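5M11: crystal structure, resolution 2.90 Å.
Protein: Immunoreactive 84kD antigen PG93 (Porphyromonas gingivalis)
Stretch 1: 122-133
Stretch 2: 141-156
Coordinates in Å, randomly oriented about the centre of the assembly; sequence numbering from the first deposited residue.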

# COMPACT_ATOMS: atom_id res chain seq x y z
N ALA A 122 -5.72 25.80 -15.02
CA ALA A 122 -4.72 25.37 -14.06
C ALA A 122 -3.40 25.27 -14.79
O ALA A 122 -3.39 24.79 -15.93
N TYR A 123 -2.32 25.80 -14.20
CA TYR A 123 -0.99 25.75 -14.79
C TYR A 123 -0.17 24.83 -13.97
O TYR A 123 -0.01 25.07 -12.77
N LEU A 124 0.30 23.76 -14.59
CA LEU A 124 1.08 22.76 -13.90
C LEU A 124 2.52 22.86 -14.37
O LEU A 124 2.79 22.65 -15.55
N ALA A 125 3.41 23.28 -13.47
CA ALA A 125 4.84 23.37 -13.77
C ALA A 125 5.52 22.23 -13.09
O ALA A 125 5.40 22.11 -11.87
N GLY A 126 6.18 21.37 -13.86
CA GLY A 126 6.90 20.22 -13.35
C GLY A 126 8.10 19.79 -14.18
O GLY A 126 8.64 20.59 -14.95
N GLY A 127 8.51 18.53 -14.03
CA GLY A 127 9.65 17.98 -14.75
C GLY A 127 9.34 17.62 -16.19
O GLY A 127 10.23 17.17 -16.92
N PHE A 128 8.06 17.81 -16.60
CA PHE A 128 7.48 17.53 -17.92
C PHE A 128 7.32 18.82 -18.72
O PHE A 128 7.00 18.74 -19.92
N GLY A 129 7.45 19.96 -18.03
CA GLY A 129 7.29 21.28 -18.62
C GLY A 129 6.21 22.10 -17.92
O GLY A 129 6.07 22.03 -16.70
N LEU A 130 5.47 22.91 -18.70
CA LEU A 130 4.39 23.74 -18.20
C LEU A 130 3.11 23.37 -18.93
O LEU A 130 3.00 23.68 -20.10
N SER A 131 2.15 22.71 -18.24
CA SER A 131 0.90 22.26 -18.83
C SER A 131 -0.30 23.15 -18.47
O SER A 131 -0.50 23.50 -17.29
N VAL A 132 -1.09 23.52 -19.48
CA VAL A 132 -2.30 24.32 -19.28
C VAL A 132 -3.46 23.35 -19.25
O VAL A 132 -3.73 22.65 -20.24
N LEU A 133 -4.13 23.32 -18.11
CA LEU A 133 -5.26 22.45 -17.94
C LEU A 133 -6.53 23.26 -17.99
O LEU A 133 -6.64 24.32 -17.35
N PRO A 141 -4.89 21.77 -23.58
CA PRO A 141 -4.70 22.34 -24.92
C PRO A 141 -3.26 22.66 -25.29
O PRO A 141 -3.01 22.97 -26.45
N ALA A 142 -2.32 22.65 -24.32
CA ALA A 142 -0.92 23.04 -24.57
C ALA A 142 -0.01 22.62 -23.45
O ALA A 142 -0.41 22.60 -22.30
N THR A 143 1.25 22.36 -23.80
CA THR A 143 2.35 22.10 -22.87
C THR A 143 3.50 22.89 -23.42
O THR A 143 3.95 22.61 -24.54
N TYR A 144 3.93 23.90 -22.68
CA TYR A 144 5.06 24.76 -23.01
C TYR A 144 6.30 24.14 -22.37
O TYR A 144 6.15 23.38 -21.40
N ALA A 145 7.50 24.38 -22.94
CA ALA A 145 8.80 23.83 -22.50
C ALA A 145 8.77 22.29 -22.35
O ALA A 145 9.48 21.76 -21.50
N LYS A 146 7.91 21.58 -23.17
CA LYS A 146 7.69 20.13 -23.15
C LYS A 146 8.99 19.38 -22.90
O LYS A 146 9.96 19.62 -23.61
N GLY A 147 9.02 18.57 -21.84
CA GLY A 147 10.17 17.77 -21.44
C GLY A 147 11.32 18.50 -20.78
O GLY A 147 12.44 17.99 -20.76
N THR A 148 11.07 19.67 -20.20
CA THR A 148 12.09 20.45 -19.51
C THR A 148 11.55 20.82 -18.15
O THR A 148 10.41 21.27 -18.06
N LYS A 149 12.37 20.64 -17.09
CA LYS A 149 11.94 20.99 -15.75
C LYS A 149 11.66 22.48 -15.73
O LYS A 149 12.52 23.25 -16.16
N VAL A 150 10.42 22.87 -15.36
CA VAL A 150 9.93 24.24 -15.16
C VAL A 150 9.76 24.40 -13.64
O VAL A 150 8.87 23.80 -13.04
N THR A 151 10.64 25.16 -13.02
CA THR A 151 10.73 25.42 -11.59
C THR A 151 9.45 26.07 -10.99
O THR A 151 9.04 25.66 -9.90
N ASP A 152 8.82 27.06 -11.66
CA ASP A 152 7.64 27.73 -11.11
C ASP A 152 6.85 28.49 -12.19
O ASP A 152 7.36 28.69 -13.29
N VAL A 153 5.61 28.90 -11.87
CA VAL A 153 4.78 29.63 -12.80
C VAL A 153 3.97 30.73 -12.04
O VAL A 153 3.67 30.59 -10.84
N ALA A 154 3.69 31.84 -12.74
CA ALA A 154 2.94 32.95 -12.23
C ALA A 154 2.15 33.64 -13.37
O ALA A 154 2.65 33.79 -14.49
N LYS A 155 0.91 34.02 -13.09
CA LYS A 155 0.08 34.67 -14.07
C LYS A 155 0.00 36.14 -13.71
O LYS A 155 -0.16 36.50 -12.54
N LEU A 156 0.12 36.99 -14.72
CA LEU A 156 0.08 38.44 -14.57
C LEU A 156 -1.10 39.09 -15.35
O LEU A 156 -1.95 38.42 -15.94

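Packing of a β-hairpin (122-133) against the strand, turn and strand that follow it (141-156). Strand 129-133 runs antiparallel to strand 141-144, and the backbone pairing sorts the side chains: Leu-130, Val-132, Ala-142 and Tyr-144 share one face of the sheet, while Ser-131 and Thr-143 share the other. The register is set by Leu-130 and Tyr-144, which exchange two hydrogen bonds, Leu-130 N to Tyr-144 O and Tyr-144 N to Leu-130 O, both 2.8 Å. On the first face strand 150-155 crosses over the hairpin and sends Val-150, Val-153 and Lys-155 toward it, to be met by Tyr-123 and Ala-125. Leu-130, the most covered residue of the contact, is t at chi1 and p at chi2; this places CD2 3.7 Å from Val-153 CG2 and 4.0 Å from Tyr-144 CD2, so one methyl bridges the crossing strand and the edge of the tyrosine ring. Tyr-144 is m at chi1 (-42°), and its ring lies back over its own strand toward Ala-142, with one side turned to strand 129-133; Tyr-144 CE2 is 3.6 Å from CG2 of Val-132 (t). Val-150 is t; its CG1 is 3.7 Å from Ala-125 CB, and both methyls lie at the outer limit of contact with Leu-130 CB, CG2 at 4.3 Å. Val-153 is p; its CG1 lies 3.8 Å from Tyr-123 CB and 4.1 Å from Ala-125 CB, and both methyls also contact Leu-130. The small side chain of Ala-125 thus sits against both valines. Tyr-123 is m (chi1 -55°, chi2 -90°), and its ring points its hydroxyl at the aliphatic part of Lys-155, with Tyr-123 OH 3.6 Å from Lys-155 CE; the hydroxyl is hydrogen-bonded elsewhere in the structure. Lys-155 bends at chi2 (p, 74°) between t torsions at chi1 and chi3, and its NZ makes a weak hydrogen bond to Leu-156 O at 3.3 Å. On the opposite face, Ser-131 and Thr-143 are both m and form a close non-hydrogen-bonded backbone pair, CA to CA 4.3 Å, that brings Ser-131 OG within 2.8 Å of Thr-143 OG1. This hydrogen bond is the sole side-chain polar link between the stretches. Phe-128 (p, chi2 84°) points away, its ring folded back beneath its own hairpin; a CB on Gly-126 would lie 2.4 Å from Phe-128 CE2. At Gly-129, a CB would come 2.7 Å from Tyr-144 O, so the missing side chain lets the turn approach closely. Lys-149 also points away, its NZ weakly hydrogen-bonded to Thr-151 OG1 at 3.0 Å.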

# COMPACT_ATOMS: atom_id res chain seq x y z
CB ALA A 122 -5.10 24.06 -13.41
CB TYR A 123 -0.34 27.13 -14.85
CG TYR A 123 -1.19 28.13 -15.59
CD1 TYR A 123 -1.05 28.32 -16.96
CD2 TYR A 123 -2.17 28.86 -14.93
CE1 TYR A 123 -1.88 29.19 -17.66
CE2 TYR A 123 -2.99 29.75 -15.61
CZ TYR A 123 -2.83 29.93 -16.97
OH TYR A 123 -3.63 30.83 -17.62
CB LEU A 124 0.48 21.36 -14.13
CG LEU A 124 -1.00 21.19 -13.68
CD1 LEU A 124 -1.95 21.30 -14.84
CD2 LEU A 124 -1.23 19.88 -13.05
CB ALA A 125 5.40 24.70 -13.27
CB PHE A 128 6.10 16.83 -17.78
CG PHE A 128 5.15 17.51 -16.82
CD1 PHE A 128 4.36 18.58 -17.24
CD2 PHE A 128 5.12 17.15 -15.48
CE1 PHE A 128 3.57 19.29 -16.32
CE2 PHE A 128 4.32 17.85 -14.57
CZ PHE A 128 3.55 18.91 -14.99
CB LEU A 130 4.70 25.24 -18.32
CG LEU A 130 3.61 26.21 -17.81
CD1 LEU A 130 3.28 25.95 -16.34
CD2 LEU A 130 4.02 27.65 -18.00
CB SER A 131 0.62 20.82 -18.42
OG SER A 131 1.42 19.97 -19.21
CB VAL A 132 -2.51 25.45 -20.31
CG1 VAL A 132 -3.66 26.35 -19.90
CG2 VAL A 132 -1.26 26.28 -20.46
CB LEU A 133 -5.12 21.68 -16.63
CG LEU A 133 -6.30 20.93 -16.06
CD1 LEU A 133 -6.75 19.82 -16.98
CD2 LEU A 133 -5.93 20.37 -14.71
CB PRO A 141 -5.50 23.63 -24.87
CG PRO A 141 -5.57 24.00 -23.45
CD PRO A 141 -5.61 22.72 -22.69
CB ALA A 142 -0.83 24.56 -24.72
CB THR A 143 2.65 20.59 -22.64
OG1 THR A 143 1.54 19.97 -21.99
CG2 THR A 143 3.89 20.38 -21.76
CB TYR A 144 4.83 26.20 -22.53
CG TYR A 144 3.43 26.75 -22.79
CD1 TYR A 144 2.85 26.67 -24.06
CD2 TYR A 144 2.72 27.38 -21.78
CE1 TYR A 144 1.59 27.23 -24.31
CE2 TYR A 144 1.47 27.95 -22.03
CZ TYR A 144 0.91 27.87 -23.29
OH TYR A 144 -0.33 28.42 -23.50
CB ALA A 145 9.22 24.47 -21.20
CB LYS A 146 7.06 19.68 -24.46
CG LYS A 146 6.06 18.56 -24.31
CD LYS A 146 5.30 18.26 -25.62
CE LYS A 146 4.10 19.15 -25.88
NZ LYS A 146 3.35 18.73 -27.10
CB THR A 148 12.46 21.70 -20.34
OG1 THR A 148 12.82 21.28 -21.66
CG2 THR A 148 13.57 22.56 -19.71
CB LYS A 149 13.00 20.59 -14.69
CG LYS A 149 12.54 20.79 -13.25
CD LYS A 149 13.58 20.41 -12.24
CE LYS A 149 13.44 21.18 -10.95
NZ LYS A 149 13.85 22.61 -11.09
CB VAL A 150 8.64 24.57 -15.96
CG1 VAL A 150 8.04 25.91 -15.51
CG2 VAL A 150 8.91 24.58 -17.45
CB THR A 151 11.99 26.25 -11.37
OG1 THR A 151 13.10 25.43 -11.77
CG2 THR A 151 12.16 26.73 -9.95
CB ASP A 152 8.05 28.72 -9.99
CG ASP A 152 7.06 28.81 -8.84
OD1 ASP A 152 5.84 28.69 -9.09
OD2 ASP A 152 7.50 29.05 -7.71
CB VAL A 153 3.87 28.69 -13.68
CG1 VAL A 153 2.83 27.91 -12.87
CG2 VAL A 153 3.23 29.44 -14.85
CB ALA A 154 3.85 33.94 -11.52
CB LYS A 155 -1.30 33.97 -14.09
CG LYS A 155 -2.32 34.48 -15.09
CD LYS A 155 -2.04 34.10 -16.53
CE LYS A 155 -3.23 34.45 -17.40
NZ LYS A 155 -3.43 35.92 -17.53
CB LEU A 156 1.42 39.02 -15.08
CG LEU A 156 2.66 38.74 -14.27
CD1 LEU A 156 3.87 38.74 -15.15
CD2 LEU A 156 2.85 39.81 -13.23